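Local coordinates for protein PHB depolymerase (Penicillium funiculosum, PDB 2D81) that hydrolyses the ester bonds of the biopolyester polyhydroxybutyrate, using a circularly permuted alpha/beta hydrolase fold, at residues F6-P10 against G217-L223; F191-Y197 against G308-Q312; L208-C214 against A251-I257. One frame throughout, in Å; residues are numbered along the deposited sequence.

Interaction 1 of 3, residues F6-P10 against G217-L223; sequences FNVNP and GATVCSL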
# COMPACT_ATOMS: atom_id res chain seq x y z
N PHE A 6 9.58 18.26 1.15
CA PHE A 6 8.90 18.93 0.06
C PHE A 6 7.73 19.76 0.55
O PHE A 6 7.31 19.64 1.71
CB PHE A 6 8.41 17.91 -0.97
CG PHE A 6 9.51 17.24 -1.74
CD1 PHE A 6 10.12 16.09 -1.26
CD2 PHE A 6 9.96 17.79 -2.94
CE1 PHE A 6 11.15 15.48 -1.97
CE2 PHE A 6 10.99 17.19 -3.66
CZ PHE A 6 11.59 16.03 -3.17
N ASN A 7 7.20 20.62 -0.31
CA ASN A 7 6.04 21.42 0.04
C ASN A 7 4.79 20.57 -0.17
O ASN A 7 4.08 20.72 -1.17
CB ASN A 7 5.97 22.69 -0.80
CG ASN A 7 4.87 23.63 -0.34
OD1 ASN A 7 4.23 23.39 0.68
ND2 ASN A 7 4.67 24.72 -1.08
N VAL A 8 4.55 19.68 0.78
CA VAL A 8 3.40 18.78 0.72
C VAL A 8 2.50 19.04 1.92
O VAL A 8 2.96 19.07 3.06
CB VAL A 8 3.85 17.31 0.75
CG1 VAL A 8 2.64 16.39 0.83
CG2 VAL A 8 4.67 17.00 -0.50
N ASN A 9 1.21 19.24 1.66
CA ASN A 9 0.27 19.46 2.75
C ASN A 9 0.08 18.15 3.52
O ASN A 9 -0.24 17.12 2.94
CB ASN A 9 -1.08 19.92 2.21
CG ASN A 9 -1.94 20.57 3.28
OD1 ASN A 9 -2.01 20.08 4.41
ND2 ASN A 9 -2.60 21.67 2.94
N PRO A 10 0.30 18.19 4.85
CA PRO A 10 0.14 16.99 5.68
C PRO A 10 -1.27 16.41 5.62
O PRO A 10 -1.49 15.25 5.98
CB PRO A 10 0.51 17.48 7.07
CG PRO A 10 1.49 18.58 6.80
CD PRO A 10 0.83 19.30 5.65
N GLY A 217 8.99 23.57 -4.90
CA GLY A 217 8.32 23.92 -3.66
C GLY A 217 7.45 25.16 -3.81
O GLY A 217 6.84 25.61 -2.85
N ALA A 218 7.40 25.71 -5.03
CA ALA A 218 6.55 26.87 -5.29
C ALA A 218 5.08 26.47 -5.26
O ALA A 218 4.20 27.31 -5.03
CB ALA A 218 6.90 27.48 -6.64
N THR A 219 4.83 25.19 -5.49
CA THR A 219 3.47 24.66 -5.56
C THR A 219 3.26 23.61 -4.47
O THR A 219 4.11 22.75 -4.26
CB THR A 219 3.20 24.01 -6.93
OG1 THR A 219 3.36 24.99 -7.96
CG2 THR A 219 1.79 23.44 -6.98
N VAL A 220 2.13 23.69 -3.77
CA VAL A 220 1.79 22.70 -2.77
C VAL A 220 1.39 21.39 -3.44
O VAL A 220 0.56 21.37 -4.34
CB VAL A 220 0.63 23.17 -1.87
CG1 VAL A 220 0.25 22.08 -0.88
CG2 VAL A 220 1.05 24.42 -1.12
N CYS A 221 2.00 20.30 -2.99
CA CYS A 221 1.77 18.99 -3.58
C CYS A 221 1.14 18.03 -2.58
O CYS A 221 1.15 18.28 -1.37
CB CYS A 221 3.10 18.43 -4.10
SG CYS A 221 3.60 19.27 -5.64
N SER A 222 0.56 16.95 -3.09
CA SER A 222 0.05 15.87 -2.25
C SER A 222 1.05 14.72 -2.24
O SER A 222 2.05 14.75 -2.95
CB SER A 222 -1.30 15.38 -2.77
OG SER A 222 -1.20 14.96 -4.12
N LEU A 223 0.76 13.69 -1.44
CA LEU A 223 1.65 12.54 -1.32
C LEU A 223 0.86 11.24 -1.25
O LEU A 223 -0.00 11.08 -0.37
CB LEU A 223 2.52 12.68 -0.07
CG LEU A 223 3.40 11.48 0.30
CD1 LEU A 223 4.46 11.24 -0.76
CD2 LEU A 223 4.05 11.74 1.65

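Interaction 2 of 3, residues F191-Y197 against G308-Q312; sequences FAQSGSY and GQVKQ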
# COMPACT_ATOMS: atom_id res chain seq x y z
N PHE A 191 16.63 7.34 -2.11
CA PHE A 191 17.04 7.83 -0.80
C PHE A 191 17.36 6.67 0.12
O PHE A 191 16.89 5.55 -0.09
CB PHE A 191 15.94 8.71 -0.20
CG PHE A 191 14.70 7.95 0.19
CD1 PHE A 191 14.58 7.39 1.45
CD2 PHE A 191 13.66 7.78 -0.72
CE1 PHE A 191 13.43 6.67 1.81
CE2 PHE A 191 12.51 7.07 -0.37
CZ PHE A 191 12.40 6.51 0.90
N ALA A 192 18.17 6.92 1.15
CA ALA A 192 18.54 5.87 2.09
C ALA A 192 17.41 5.58 3.07
O ALA A 192 16.97 6.47 3.80
CB ALA A 192 19.80 6.28 2.85
N GLN A 193 16.93 4.34 3.07
CA GLN A 193 16.04 3.89 4.13
C GLN A 193 16.88 3.50 5.34
O GLN A 193 17.02 2.32 5.67
CB GLN A 193 15.20 2.69 3.66
CG GLN A 193 14.34 3.00 2.45
CD GLN A 193 13.37 1.89 2.12
OE1 GLN A 193 13.70 0.70 2.23
NE2 GLN A 193 12.17 2.26 1.71
N SER A 194 17.47 4.51 5.97
CA SER A 194 18.36 4.31 7.10
C SER A 194 17.76 4.96 8.34
O SER A 194 16.86 5.79 8.24
CB SER A 194 19.71 4.96 6.80
OG SER A 194 19.55 6.35 6.60
N GLY A 195 18.28 4.58 9.50
CA GLY A 195 17.79 5.16 10.74
C GLY A 195 16.29 5.04 10.88
O GLY A 195 15.74 3.94 10.79
N SER A 196 15.63 6.17 11.12
CA SER A 196 14.19 6.17 11.36
C SER A 196 13.40 5.86 10.09
O SER A 196 12.19 5.63 10.15
CB SER A 196 13.76 7.54 11.90
OG SER A 196 13.91 8.54 10.92
N TYR A 197 14.09 5.86 8.95
CA TYR A 197 13.45 5.57 7.67
C TYR A 197 13.54 4.09 7.34
O TYR A 197 12.98 3.63 6.35
CB TYR A 197 14.12 6.36 6.54
CG TYR A 197 14.11 7.86 6.70
CD1 TYR A 197 15.05 8.65 6.04
CD2 TYR A 197 13.17 8.50 7.51
CE1 TYR A 197 15.07 10.04 6.19
CE2 TYR A 197 13.18 9.89 7.67
CZ TYR A 197 14.13 10.65 7.00
OH TYR A 197 14.17 12.02 7.16
N GLY A 308 7.82 7.57 9.11
CA GLY A 308 8.94 8.49 9.29
C GLY A 308 9.33 9.13 7.97
O GLY A 308 9.67 10.32 7.93
N GLN A 309 9.30 8.34 6.91
CA GLN A 309 9.53 8.85 5.57
C GLN A 309 8.49 9.91 5.22
O GLN A 309 8.82 10.98 4.71
CB GLN A 309 9.47 7.70 4.55
CG GLN A 309 10.64 6.73 4.67
CD GLN A 309 10.49 5.53 3.75
OE1 GLN A 309 9.78 5.60 2.75
NE2 GLN A 309 11.17 4.43 4.08
N VAL A 310 7.23 9.60 5.50
CA VAL A 310 6.14 10.53 5.21
C VAL A 310 6.32 11.83 5.97
O VAL A 310 6.17 12.92 5.41
CB VAL A 310 4.78 9.91 5.57
CG1 VAL A 310 3.69 10.97 5.51
CG2 VAL A 310 4.46 8.77 4.61
N LYS A 311 6.63 11.72 7.26
CA LYS A 311 6.78 12.90 8.11
C LYS A 311 7.86 13.83 7.56
O LYS A 311 7.73 15.05 7.61
CB LYS A 311 7.14 12.49 9.53
CG LYS A 311 6.13 11.60 10.23
CD LYS A 311 4.99 12.39 10.86
CE LYS A 311 4.11 11.48 11.70
NZ LYS A 311 3.06 12.22 12.44
N GLN A 312 8.94 13.23 7.05
CA GLN A 312 10.04 14.01 6.48
C GLN A 312 9.59 14.76 5.24
O GLN A 312 9.85 15.95 5.09
CB GLN A 312 11.21 13.08 6.15
CG GLN A 312 12.36 13.74 5.37
CD GLN A 312 12.94 14.96 6.06
OE1 GLN A 312 12.74 15.17 7.26
NE2 GLN A 312 13.68 15.76 5.30

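Interaction 3 of 3, residues L208-C214 against A251-I257; sequences LYVPQSC and ADTNNMI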
# COMPACT_ATOMS: atom_id res chain seq x y z
N LEU A 208 11.15 7.62 -4.79
CA LEU A 208 9.95 8.45 -4.90
C LEU A 208 9.92 9.15 -6.25
O LEU A 208 10.95 9.60 -6.75
CB LEU A 208 9.90 9.50 -3.77
CG LEU A 208 11.01 10.55 -3.68
CD1 LEU A 208 10.51 11.75 -2.88
CD2 LEU A 208 12.24 9.95 -3.03
N TYR A 209 8.73 9.22 -6.84
CA TYR A 209 8.56 9.98 -8.07
C TYR A 209 8.13 11.40 -7.76
O TYR A 209 7.13 11.62 -7.06
CB TYR A 209 7.51 9.33 -8.98
CG TYR A 209 7.31 10.14 -10.23
CD1 TYR A 209 8.33 10.24 -11.18
CD2 TYR A 209 6.15 10.88 -10.43
CE1 TYR A 209 8.20 11.07 -12.29
CE2 TYR A 209 6.01 11.73 -11.54
CZ TYR A 209 7.05 11.81 -12.46
OH TYR A 209 6.94 12.65 -13.54
N VAL A 210 8.88 12.36 -8.27
CA VAL A 210 8.60 13.77 -8.03
C VAL A 210 8.35 14.51 -9.34
O VAL A 210 9.27 14.72 -10.13
CB VAL A 210 9.79 14.46 -7.30
CG1 VAL A 210 9.48 15.94 -7.08
CG2 VAL A 210 10.06 13.78 -5.97
N PRO A 211 7.09 14.91 -9.59
CA PRO A 211 6.75 15.64 -10.82
C PRO A 211 7.52 16.95 -10.85
O PRO A 211 7.94 17.45 -9.81
CB PRO A 211 5.25 15.87 -10.67
CG PRO A 211 4.80 14.72 -9.83
CD PRO A 211 5.88 14.64 -8.79
N GLN A 212 7.71 17.51 -12.05
CA GLN A 212 8.42 18.78 -12.17
C GLN A 212 7.80 19.85 -11.27
O GLN A 212 8.51 20.64 -10.65
CB GLN A 212 8.40 19.26 -13.63
CG GLN A 212 9.08 20.60 -13.84
CD GLN A 212 10.53 20.60 -13.38
OE1 GLN A 212 11.34 19.81 -13.86
NE2 GLN A 212 10.85 21.49 -12.45
N SER A 213 6.47 19.86 -11.19
CA SER A 213 5.76 20.89 -10.45
C SER A 213 6.05 20.85 -8.95
O SER A 213 5.92 21.86 -8.27
CB SER A 213 4.25 20.77 -10.68
OG SER A 213 3.77 19.52 -10.23
N CYS A 214 6.43 19.68 -8.44
CA CYS A 214 6.68 19.52 -7.01
C CYS A 214 8.14 19.76 -6.64
O CYS A 214 8.48 19.80 -5.45
CB CYS A 214 6.24 18.13 -6.54
SG CYS A 214 4.46 17.85 -6.81
N ALA A 251 0.19 11.10 -11.11
CA ALA A 251 0.89 12.04 -10.24
C ALA A 251 1.42 13.22 -11.04
O ALA A 251 1.39 14.36 -10.58
CB ALA A 251 2.03 11.33 -9.52
N ASP A 252 1.90 12.93 -12.25
CA ASP A 252 2.68 13.91 -13.00
C ASP A 252 1.88 15.16 -13.35
O ASP A 252 2.44 16.25 -13.50
CB ASP A 252 3.21 13.29 -14.30
CG ASP A 252 4.39 14.06 -14.86
OD1 ASP A 252 4.42 14.33 -16.08
OD2 ASP A 252 5.30 14.39 -14.08
N THR A 253 0.57 15.00 -13.48
CA THR A 253 -0.28 16.12 -13.88
C THR A 253 -1.15 16.64 -12.73
O THR A 253 -2.05 17.45 -12.94
CB THR A 253 -1.20 15.71 -15.05
OG1 THR A 253 -1.99 14.57 -14.66
CG2 THR A 253 -0.38 15.37 -16.28
N ASN A 254 -0.86 16.18 -11.52
CA ASN A 254 -1.71 16.49 -10.37
C ASN A 254 -0.93 16.88 -9.12
O ASN A 254 -1.41 16.67 -8.00
CB ASN A 254 -2.63 15.31 -10.07
CG ASN A 254 -3.75 15.17 -11.09
OD1 ASN A 254 -4.70 15.95 -11.07
ND2 ASN A 254 -3.63 14.20 -11.98
N ASN A 255 0.25 17.45 -9.31
CA ASN A 255 1.05 17.97 -8.20
C ASN A 255 1.13 16.94 -7.08
O ASN A 255 0.91 17.27 -5.91
CB ASN A 255 0.43 19.26 -7.66
CG ASN A 255 0.35 20.35 -8.70
OD1 ASN A 255 1.34 20.64 -9.38
ND2 ASN A 255 -0.82 20.96 -8.83
N MET A 256 1.44 15.71 -7.44
CA MET A 256 1.44 14.61 -6.48
C MET A 256 2.78 13.89 -6.51
O MET A 256 3.28 13.52 -7.58
CB MET A 256 0.32 13.62 -6.82
CG MET A 256 0.13 12.51 -5.80
SD MET A 256 -1.12 11.34 -6.35
CE MET A 256 -2.61 12.38 -6.27
N ILE A 257 3.37 13.69 -5.34
CA ILE A 257 4.56 12.85 -5.20
C ILE A 257 4.11 11.43 -4.86
O ILE A 257 3.19 11.23 -4.07
CB ILE A 257 5.47 13.39 -4.07
CG1 ILE A 257 6.01 14.77 -4.46
CG2 ILE A 257 6.62 12.42 -3.81
CD1 ILE A 257 6.85 15.44 -3.37
O HOH W 1 4.88 18.62 -13.41
O HOH W 2 2.02 17.99 -11.56

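Interaction 1 of 3, residues F6-P10 against G217-L223
N7 holds segment 217-223 by both its side chain and its backbone while it forms the centre of an inverse gamma turn. Its CG stands anti to the backbone N (chi1 -173°), which carries the amide to G217. There ND2 donates to G217 O at 2.9 Å. The donor lies above the carbonyl plane, and G217 O is itself tilted from the amide plane, so this bond is off line at both ends. The same amide rests on V220, whose CG2 lies 3.6 Å from N7 ND2. The amide oxygen, OD1, accepts from N of Q318, the C-terminal residue. The backbone bonds are those of a parallel beta bridge between V8 and C221: C221 N to N7 O at 2.8 Å, and N9 N to C221 O at 3.2 Å. This bridge sets the short strand 8-9 beside the start of strand 221-227, a strand of the core sheet of the alpha/beta hydrolase fold, before the chain turns at P10. V8 branches over L223. Its CG1 reaches L223 CB at 3.8 Å, the two side chains crossing at about a right angle, and V8 also touches I313 and V314 of helix 301-314.

Interaction 2 of 3, residues F191-Y197 against G308-Q312
Y197 lays its side chain against helix 301-314 at G308, Q309 and Q312, and nearly every step along it meets a different atom. CB starts beside the aliphatic part of Q309, with Y197 CB 4.0 Å from Q309 CG. CG is anti to the carbonyl carbon (chi1 -59°), and this turns the ring along the helix. On one side of the ring, Y197 CD2 comes to 3.9 Å from G308 C. The next atom, Y197 CE2, lies 3.5 Å from G308 O. This approach is oblique, neither over the face nor at the edge. Further out, Y197 CZ is 3.9 Å from Q312 CB. At the tip, Y197 OH sits 3.1 Å from Q312 CG, a tight contact. The far end of Q312 is held by another partner, its NE2 donating to L3 O.

The backbone of Y197 is gripped too. Q309 NE2 donates to Y197 O at 3.0 Å, with an N-H...O angle of 157°. The donor lies in the carbonyl plane on a lone pair, and the acceptor lies in the amide plane of Q309. This bond fixes the turn of the amide. It leaves Q309 OE1 at the edge of the F191 ring, 3.3 Å from F191 CZ, with ring and amide planes 76° apart. OE1 is buried and has no hydrogen-bond partner in the model.

The contact fastens the end of strand 187-192, outermost in the eight-stranded sheet, and the turn after it to helix 301-314. That helix lies across one face of the sheet: Q309 also touches L259 of strand 256-260, and V310 packs on V225 of strand 221-227.

Interaction 3 of 3, residues L208-C214 against A251-I257
The Y209 ring meets the D252 carboxylate edge-on, with OD2 in the ring plane and the two flat groups 56° apart. The bond from Y209 OH to D252 OD2 is very short, 2.5 Å. It sits in a wider polar cluster: S185 OG also bonds to OD2, N180 ND2 to D252 OD1, and G186 N to Y209 OH. P211 points toward the other segment, with P211 CG 3.0 Å from M256 O, a buried oxygen with no hydrogen-bond partner. These residues lie where antiparallel neighbours of the core sheet, strands 205-210 and 256-260, meet the turns at their ends. On the sheet face that F6 also packs against, the side chains of L208 and I257 lie side by side, pointing the same way, with L208 CD1 4.1 Å from I257 CG2. At the start of helix 212-215, S213 OG donates to N255 OD1 at 2.8 Å, on a lone pair. N255 CG, anti to the carbonyl carbon (chi1 -60°), brings OD1 there. A water bonded to S213 OG, D252 O and N255 N bridges the same pair. Replacing N255 by an alanine would probably leave S213 OG without this acceptor. C214 SG lies 3.5 Å from N255 C.

Segment 6-10 near the N terminus waits until 217-223 for its partner, so interaction 1 closes a loop of about 200 residues that holds much of the core sheet. Before it closes, segments 191-197 and 208-214 have opened interactions 2 and 3. Both therefore cross interaction 1. Interaction 3 closes first of the two, at 251-257, and is nested inside interaction 2, which closes at 308-312 near the C terminus. Interactions 1 and 3 are joined by the C214-C221 disulfide, interactions 1 and 2 by L223 against V310, and interactions 2 and 3 by F191 against L208. Interaction 1 ties the N-terminal segment and interaction 2 helix 301-314 to the sheet; interaction 3 joins two strands.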